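Local coordinates for D-alanine--D-alanine ligase (Coxiella burnetii, PDB 3TQT), which joins two D-alanines into D-alanyl-D-alanine at the cost of ATP, a step of peptidoglycan biosynthesis, at residues I230-L235 with K241-G246; Q285-A290 with A300-F305. One frame throughout, in Å; residues are numbered along the deposited sequence.

Interaction 1: residues I230-L235 with K241-G246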
ATOM      1  N   ILE A 230      -9.635 -18.409  16.767  1.00 21.98           N
ATOM      2  CA  ILE A 230      -8.288 -18.833  17.114  1.00 22.28           C
ATOM      3  C   ILE A 230      -7.313 -17.863  16.465  1.00 25.46           C
ATOM      4  O   ILE A 230      -7.545 -17.388  15.346  1.00 27.49           O
ATOM      5  CB  ILE A 230      -8.029 -20.258  16.614  1.00 27.31           C
ATOM      6  CG1 ILE A 230      -9.074 -21.223  17.202  1.00 26.09           C
ATOM      7  CG2 ILE A 230      -6.597 -20.699  16.939  1.00 26.79           C
ATOM      8  CD1 ILE A 230      -9.113 -21.243  18.711  1.00 27.73           C
ATOM      9  N   GLU A 231      -6.246 -17.528  17.177  1.00 21.03           N
ATOM     10  CA  GLU A 231      -5.272 -16.594  16.643  1.00 19.15           C
ATOM     11  C   GLU A 231      -3.898 -17.227  16.667  1.00 23.84           C
ATOM     12  O   GLU A 231      -3.639 -18.144  17.441  1.00 23.42           O
ATOM     13  CB  GLU A 231      -5.275 -15.305  17.452  1.00 21.68           C
ATOM     14  CG  GLU A 231      -6.642 -14.667  17.555  1.00 28.16           C
ATOM     15  CD  GLU A 231      -6.591 -13.351  18.289  1.00 29.47           C
ATOM     16  OE1 GLU A 231      -5.584 -13.112  18.988  1.00 30.30           O
ATOM     17  OE2 GLU A 231      -7.538 -12.556  18.148  1.00 30.99           O
ATOM     18  N   CYS A 232      -3.025 -16.741  15.796  1.00 19.10           N
ATOM     19  CA  CYS A 232      -1.675 -17.262  15.716  1.00 19.35           C
ATOM     20  C   CYS A 232      -0.739 -16.120  15.360  1.00 23.35           C
ATOM     21  O   CYS A 232      -0.987 -15.369  14.416  1.00 22.23           O
ATOM     22  CB  CYS A 232      -1.603 -18.376  14.671  1.00 20.23           C
ATOM     23  SG  CYS A 232       0.006 -19.171  14.537  1.00 27.09           S
ATOM     24  N   ALA A 233       0.324 -15.979  16.140  1.00 22.28           N
ATOM     25  CA  ALA A 233       1.285 -14.914  15.929  1.00 22.68           C
ATOM     26  C   ALA A 233       2.367 -15.436  15.007  1.00 25.67           C
ATOM     27  O   ALA A 233       2.939 -16.493  15.251  1.00 23.59           O
ATOM     28  CB  ALA A 233       1.884 -14.473  17.245  1.00 22.94           C
ATOM     29  N   VAL A 234       2.629 -14.693  13.938  1.00 20.34           N
ATOM     30  CA  VAL A 234       3.682 -15.043  12.990  1.00 23.53           C
ATOM     31  C   VAL A 234       4.820 -14.031  13.086  1.00 21.07           C
ATOM     32  O   VAL A 234       4.599 -12.825  13.250  1.00 20.78           O
ATOM     33  CB  VAL A 234       3.138 -15.097  11.553  1.00 20.56           C
ATOM     34  CG1 VAL A 234       4.255 -15.431  10.557  1.00 17.36           C
ATOM     35  CG2 VAL A 234       2.017 -16.123  11.454  1.00 23.34           C
ATOM     36  N   LEU A 235       6.042 -14.535  13.008  1.00 19.11           N
ATOM     37  CA  LEU A 235       7.225 -13.689  13.107  1.00 20.15           C
ATOM     38  C   LEU A 235       8.242 -14.098  12.066  1.00 19.77           C
ATOM     39  O   LEU A 235       8.576 -15.277  11.936  1.00 22.44           O
ATOM     40  CB  LEU A 235       7.843 -13.838  14.484  1.00 20.45           C
ATOM     41  CG  LEU A 235       9.180 -13.155  14.731  1.00 19.84           C
ATOM     42  CD1 LEU A 235       9.008 -11.648  14.748  1.00 19.58           C
ATOM     43  CD2 LEU A 235       9.720 -13.658  16.065  1.00 25.18           C
ATOM     44  N   LYS A 241       7.904 -17.894  11.340  1.00 25.28           N
ATOM     45  CA  LYS A 241       7.635 -18.883  12.377  1.00 27.94           C
ATOM     46  C   LYS A 241       6.295 -18.558  13.007  1.00 26.81           C
ATOM     47  O   LYS A 241       5.893 -17.398  13.072  1.00 25.05           O
ATOM     48  CB  LYS A 241       8.723 -18.863  13.456  1.00 27.99           C
ATOM     49  CG  LYS A 241      10.089 -19.332  12.972  1.00 35.87           C
ATOM     50  CD  LYS A 241      11.134 -19.227  14.083  1.00 53.32           C
ATOM     51  CE  LYS A 241      11.254 -17.797  14.617  1.00 58.78           C
ATOM     52  NZ  LYS A 241      12.403 -17.610  15.565  1.00 59.91           N
ATOM     53  N   ALA A 242       5.603 -19.585  13.469  1.00 21.99           N
ATOM     54  CA  ALA A 242       4.275 -19.389  14.021  1.00 22.89           C
ATOM     55  C   ALA A 242       4.262 -19.749  15.500  1.00 31.58           C
ATOM     56  O   ALA A 242       4.893 -20.717  15.913  1.00 27.38           O
ATOM     57  CB  ALA A 242       3.267 -20.225  13.248  1.00 22.35           C
ATOM     58  N   SER A 243       3.552 -18.956  16.295  1.00 28.56           N
ATOM     59  CA  SER A 243       3.408 -19.215  17.723  1.00 27.32           C
ATOM     60  C   SER A 243       2.443 -20.365  17.940  1.00 24.24           C
ATOM     61  O   SER A 243       1.800 -20.834  17.010  1.00 29.43           O
ATOM     62  CB  SER A 243       2.839 -17.978  18.426  1.00 21.15           C
ATOM     63  OG  SER A 243       1.478 -17.779  18.038  1.00 24.10           O
ATOM     64  N   LEU A 244       2.342 -20.818  19.181  1.00 29.41           N
ATOM     65  CA  LEU A 244       1.226 -21.658  19.558  1.00 33.09           C
ATOM     66  C   LEU A 244      -0.039 -20.829  19.384  1.00 28.35           C
ATOM     67  O   LEU A 244      -0.040 -19.621  19.646  1.00 24.92           O
ATOM     68  CB  LEU A 244       1.366 -22.130  21.002  1.00 30.33           C
ATOM     69  CG  LEU A 244       2.566 -23.059  21.195  1.00 36.83           C
ATOM     70  CD1 LEU A 244       2.744 -23.437  22.650  1.00 39.41           C
ATOM     71  CD2 LEU A 244       2.423 -24.298  20.320  1.00 38.15           C
ATOM     72  N   PRO A 245      -1.117 -21.472  18.933  1.00 30.85           N
ATOM     73  CA  PRO A 245      -2.394 -20.790  18.715  1.00 31.28           C
ATOM     74  C   PRO A 245      -2.950 -20.265  20.030  1.00 31.28           C
ATOM     75  O   PRO A 245      -2.698 -20.857  21.077  1.00 30.13           O
ATOM     76  CB  PRO A 245      -3.309 -21.910  18.203  1.00 29.82           C
ATOM     77  CG  PRO A 245      -2.388 -23.008  17.761  1.00 37.59           C
ATOM     78  CD  PRO A 245      -1.203 -22.916  18.665  1.00 39.08           C
ATOM     79  N   GLY A 246      -3.672 -19.154  19.976  1.00 25.15           N
ATOM     80  CA  GLY A 246      -4.386 -18.660  21.137  1.00 26.21           C
ATOM     81  C   GLY A 246      -5.851 -18.571  20.773  1.00 26.93           C
ATOM     82  O   GLY A 246      -6.223 -18.787  19.615  1.00 25.45           O
TER
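Ser243 turns its OG between its own backbone N and carbonyl carbon (chi1 69°), which brings the hydroxyl in front of Ala233. There it accepts a hydrogen bond from Ala233 N (N to OG 2.9 Å). The same hydroxyl donates to Leu244 O, above that carbonyl's plane, so two bonds grip it. Ser243 N in turn gives a hydrogen bond to Ala233 O, 2.7 Å away and nearly end-on to the carbonyl. Cys232 carries SG anti to its backbone N (chi1 -177°), and the sulfur rests 3.7 Å from Ala242 CB.

The two segments are the arms of an antiparallel beta hairpin in the ATP-grasp part of the ligase. Leu235 and Lys241 form a hydrogen-bonded pair near the turn, with Leu235 N 2.9 Å from Lys241 O. Val234 and Ala242 follow as a non-hydrogen-bonded pair. Between Ala242 and Gly246 the second arm departs from regular pairing, and the register has moved by one residue where pairing resumes. The Ser243 hydroxyl stands in for a backbone carbonyl within this interruption. Glu231 and Gly246 then pair through two backbone bonds, with Gly246 N 2.7 Å from Glu231 O. The Ile230 side chain runs alongside the Pro245 ring, with Ile230 CG2 3.7 Å from Pro245 CB. Ser243 O is held by Gln284 of helix 277-293, and Leu244 N by Ser336.

Interaction 2: residues Q285-A290 with A300-F305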
ATOM      1  N   GLN A 285       0.534 -23.743  10.129  1.00 25.47           N
ATOM      2  CA  GLN A 285       1.028 -23.768   8.758  1.00 26.56           C
ATOM      3  C   GLN A 285       0.313 -22.758   7.878  1.00 23.67           C
ATOM      4  O   GLN A 285       0.939 -22.099   7.049  1.00 28.93           O
ATOM      5  CB  GLN A 285       0.930 -25.150   8.131  1.00 25.49           C
ATOM      6  CG  GLN A 285       1.613 -25.208   6.765  1.00 37.16           C
ATOM      7  CD  GLN A 285       3.118 -24.960   6.848  1.00 40.27           C
ATOM      8  OE1 GLN A 285       3.852 -25.773   7.406  1.00 39.90           O
ATOM      9  NE2 GLN A 285       3.580 -23.830   6.299  1.00 35.71           N
ATOM     10  N   ILE A 286      -0.993 -22.639   8.063  1.00 23.55           N
ATOM     11  CA  ILE A 286      -1.784 -21.707   7.273  1.00 21.23           C
ATOM     12  C   ILE A 286      -1.423 -20.281   7.655  1.00 21.28           C
ATOM     13  O   ILE A 286      -1.338 -19.405   6.797  1.00 22.20           O
ATOM     14  CB  ILE A 286      -3.297 -21.937   7.465  1.00 24.41           C
ATOM     15  CG1 ILE A 286      -3.685 -23.319   6.925  1.00 30.69           C
ATOM     16  CG2 ILE A 286      -4.096 -20.865   6.734  1.00 20.49           C
ATOM     17  CD1 ILE A 286      -5.135 -23.656   7.134  1.00 33.54           C
ATOM     18  N   ALA A 287      -1.187 -20.045   8.938  1.00 19.60           N
ATOM     19  CA  ALA A 287      -0.741 -18.705   9.358  1.00 25.04           C
ATOM     20  C   ALA A 287       0.542 -18.298   8.623  1.00 19.23           C
ATOM     21  O   ALA A 287       0.657 -17.176   8.117  1.00 19.37           O
ATOM     22  CB  ALA A 287      -0.550 -18.639  10.868  1.00 21.85           C
ATOM     23  N   ILE A 288       1.502 -19.217   8.565  1.00 20.26           N
ATOM     24  CA  ILE A 288       2.759 -18.973   7.876  1.00 26.62           C
ATOM     25  C   ILE A 288       2.536 -18.800   6.380  1.00 25.44           C
ATOM     26  O   ILE A 288       3.078 -17.886   5.773  1.00 22.01           O
ATOM     27  CB  ILE A 288       3.758 -20.114   8.112  1.00 21.70           C
ATOM     28  CG1 ILE A 288       4.334 -20.013   9.524  1.00 19.95           C
ATOM     29  CG2 ILE A 288       4.859 -20.068   7.075  1.00 26.59           C
ATOM     30  CD1 ILE A 288       4.979 -21.297   9.995  1.00 25.57           C
ATOM     31  N   ASP A 289       1.728 -19.672   5.788  1.00 25.47           N
ATOM     32  CA  ASP A 289       1.446 -19.574   4.355  1.00 23.12           C
ATOM     33  C   ASP A 289       0.711 -18.279   3.995  1.00 21.53           C
ATOM     34  O   ASP A 289       0.998 -17.656   2.979  1.00 21.23           O
ATOM     35  CB  ASP A 289       0.642 -20.780   3.883  1.00 27.24           C
ATOM     36  CG  ASP A 289       1.438 -22.073   3.950  1.00 33.93           C
ATOM     37  OD1 ASP A 289       2.657 -22.014   4.190  1.00 32.19           O
ATOM     38  OD2 ASP A 289       0.844 -23.145   3.754  1.00 36.15           O
ATOM     39  N   ALA A 290      -0.248 -17.893   4.827  1.00 18.68           N
ATOM     40  CA  ALA A 290      -0.996 -16.661   4.627  1.00 20.09           C
ATOM     41  C   ALA A 290      -0.054 -15.457   4.711  1.00 18.39           C
ATOM     42  O   ALA A 290      -0.117 -14.554   3.897  1.00 16.21           O
ATOM     43  CB  ALA A 290      -2.085 -16.542   5.688  1.00 19.68           C
ATOM     44  N   ALA A 300       2.758 -10.631  11.933  1.00 21.34           N
ATOM     45  CA  ALA A 300       1.330 -10.537  11.697  1.00 20.68           C
ATOM     46  C   ALA A 300       0.635 -11.397  12.731  1.00 19.80           C
ATOM     47  O   ALA A 300       1.142 -12.446  13.120  1.00 22.73           O
ATOM     48  CB  ALA A 300       0.983 -11.032  10.311  1.00 17.70           C
ATOM     49  N   ARG A 301      -0.539 -10.965  13.164  1.00 18.90           N
ATOM     50  CA  ARG A 301      -1.416 -11.882  13.849  1.00 17.38           C
ATOM     51  C   ARG A 301      -2.473 -12.348  12.862  1.00 23.12           C
ATOM     52  O   ARG A 301      -3.224 -11.533  12.322  1.00 22.61           O
ATOM     53  CB  ARG A 301      -2.082 -11.225  15.049  1.00 20.27           C
ATOM     54  CG  ARG A 301      -2.624 -12.239  16.028  1.00 16.59           C
ATOM     55  CD  ARG A 301      -3.436 -11.556  17.105  1.00 19.40           C
ATOM     56  NE  ARG A 301      -4.675 -11.030  16.544  1.00 20.52           N
ATOM     57  CZ  ARG A 301      -5.138  -9.808  16.769  1.00 29.63           C
ATOM     58  NH1 ARG A 301      -4.457  -8.974  17.544  1.00 31.37           N
ATOM     59  NH2 ARG A 301      -6.286  -9.427  16.221  1.00 27.11           N
ATOM     60  N   VAL A 302      -2.515 -13.656  12.616  1.00 20.28           N
ATOM     61  CA  VAL A 302      -3.523 -14.233  11.732  1.00 22.40           C
ATOM     62  C   VAL A 302      -4.672 -14.748  12.569  1.00 18.77           C
ATOM     63  O   VAL A 302      -4.468 -15.562  13.483  1.00 19.98           O
ATOM     64  CB  VAL A 302      -2.963 -15.405  10.919  1.00 20.06           C
ATOM     65  CG1 VAL A 302      -3.997 -15.864   9.894  1.00 17.04           C
ATOM     66  CG2 VAL A 302      -1.661 -15.006  10.238  1.00 22.72           C
ATOM     67  N   ASP A 303      -5.871 -14.253  12.266  1.00 19.60           N
ATOM     68  CA  ASP A 303      -7.074 -14.595  13.011  1.00 24.66           C
ATOM     69  C   ASP A 303      -7.896 -15.561  12.189  1.00 18.17           C
ATOM     70  O   ASP A 303      -8.149 -15.326  11.007  1.00 19.98           O
ATOM     71  CB  ASP A 303      -7.894 -13.348  13.335  1.00 23.30           C
ATOM     72  CG  ASP A 303      -7.136 -12.361  14.221  1.00 28.16           C
ATOM     73  OD1 ASP A 303      -6.055 -12.712  14.752  1.00 23.98           O
ATOM     74  OD2 ASP A 303      -7.628 -11.228  14.381  1.00 23.21           O
ATOM     75  N   PHE A 304      -8.284 -16.654  12.829  1.00 21.95           N
ATOM     76  CA  PHE A 304      -9.001 -17.731  12.176  1.00 22.30           C
ATOM     77  C   PHE A 304     -10.349 -17.961  12.832  1.00 26.03           C
ATOM     78  O   PHE A 304     -10.577 -17.571  13.984  1.00 24.41           O
ATOM     79  CB  PHE A 304      -8.259 -19.044  12.373  1.00 22.77           C
ATOM     80  CG  PHE A 304      -6.888 -19.095  11.777  1.00 26.22           C
ATOM     81  CD1 PHE A 304      -6.670 -19.738  10.575  1.00 24.54           C
ATOM     82  CD2 PHE A 304      -5.804 -18.582  12.458  1.00 24.16           C
ATOM     83  CE1 PHE A 304      -5.401 -19.817  10.045  1.00 23.38           C
ATOM     84  CE2 PHE A 304      -4.532 -18.658  11.935  1.00 24.38           C
ATOM     85  CZ  PHE A 304      -4.324 -19.278  10.738  1.00 21.19           C
ATOM     86  N   PHE A 305     -11.223 -18.646  12.104  1.00 22.68           N
ATOM     87  CA  PHE A 305     -12.314 -19.397  12.720  1.00 20.64           C
ATOM     88  C   PHE A 305     -11.960 -20.870  12.591  1.00 25.52           C
ATOM     89  O   PHE A 305     -11.439 -21.307  11.562  1.00 24.09           O
ATOM     90  CB  PHE A 305     -13.648 -19.107  12.031  1.00 24.66           C
ATOM     91  CG  PHE A 305     -14.325 -17.876  12.544  1.00 25.15           C
ATOM     92  CD1 PHE A 305     -15.173 -17.941  13.632  1.00 31.10           C
ATOM     93  CD2 PHE A 305     -14.091 -16.647  11.954  1.00 32.62           C
ATOM     94  CE1 PHE A 305     -15.793 -16.801  14.115  1.00 34.02           C
ATOM     95  CE2 PHE A 305     -14.708 -15.505  12.427  1.00 35.94           C
ATOM     96  CZ  PHE A 305     -15.556 -15.584  13.512  1.00 39.41           C
TER
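Phe304 reaches from the strand to the helix and meets Ile286 and Ala287 with the edge of its ring. Its CB leaves the strand toward helix 285-290. CG stands anti to the carbonyl carbon (chi1 -62°), and the ring extends from there to the helix backbone. CE1 is the atom that meets Ile286, 3.7 Å from Ile286 CG2 and slightly farther from its CB. CZ, at the tip, lies 3.7 Å from Ala287 N and 3.8 Å from Ala287 CB. CE2, on the other side of CZ, is 4.1 Å from Ala287 CB. Ile286 CG2 and Ala287 N both lie close to the ring plane, so this is an edge contact with the helix. The side chains of Ile286 and Phe304 cross at a slant.

Val302, two residues back on the same side of the strand, meets the same small methyl of Ala287. Its CG2 is 3.9 Å from Ala287 CB and also lies by the backbone, 3.8 Å from Ala287 O. The contact across the segments is apolar.

Arg301 points away from the helix and pairs with Asp303 instead. It grips the carboxylate side-on, with Arg301 NE 2.8 Å from Asp303 OD1 and NH2 bonded to OD2. Both bonds are nearly straight and use syn lone pairs of the carboxylate. Asp303 is a predicted magnesium ligand, and the two bonds would fix the turn of its carboxylate.

The axes of segments 285-290 and 300-305 come within 8.9 Å, with their directions 125° apart. Helix 277-293 packs against one face of the ATP-grasp antiparallel sheet, where Ala287 also touches Cys232 and Val234 of strand 228-236. Phe304 and Ile286 both reach Val314 of strand 312-318, on the other side of strand 298-306.

In the fold
Interactions 1 and 2 share one antiparallel sheet, and their centres are about 7 Å apart. Strand 228-236 of the hairpin lies next to strand 298-306. Probable backbone hydrogen bonds join them, with Ile230 O 2.7 Å from Phe304 N and Val234 N 2.8 Å from Ala300 O. On the helix side, Val234 CG2 packs 3.6 Å from Ala287 CB, so the helix of interaction 2 also packs on the hairpin of interaction 1. The other face bears Glu231 and Asp303, with Glu231 CG 3.5 Å from Asp303 OD1. Glu231 belongs to the predicted ATP site. Asp303 and Glu316 are predicted to bind one magnesium ion, Glu316 and Asn318 the other.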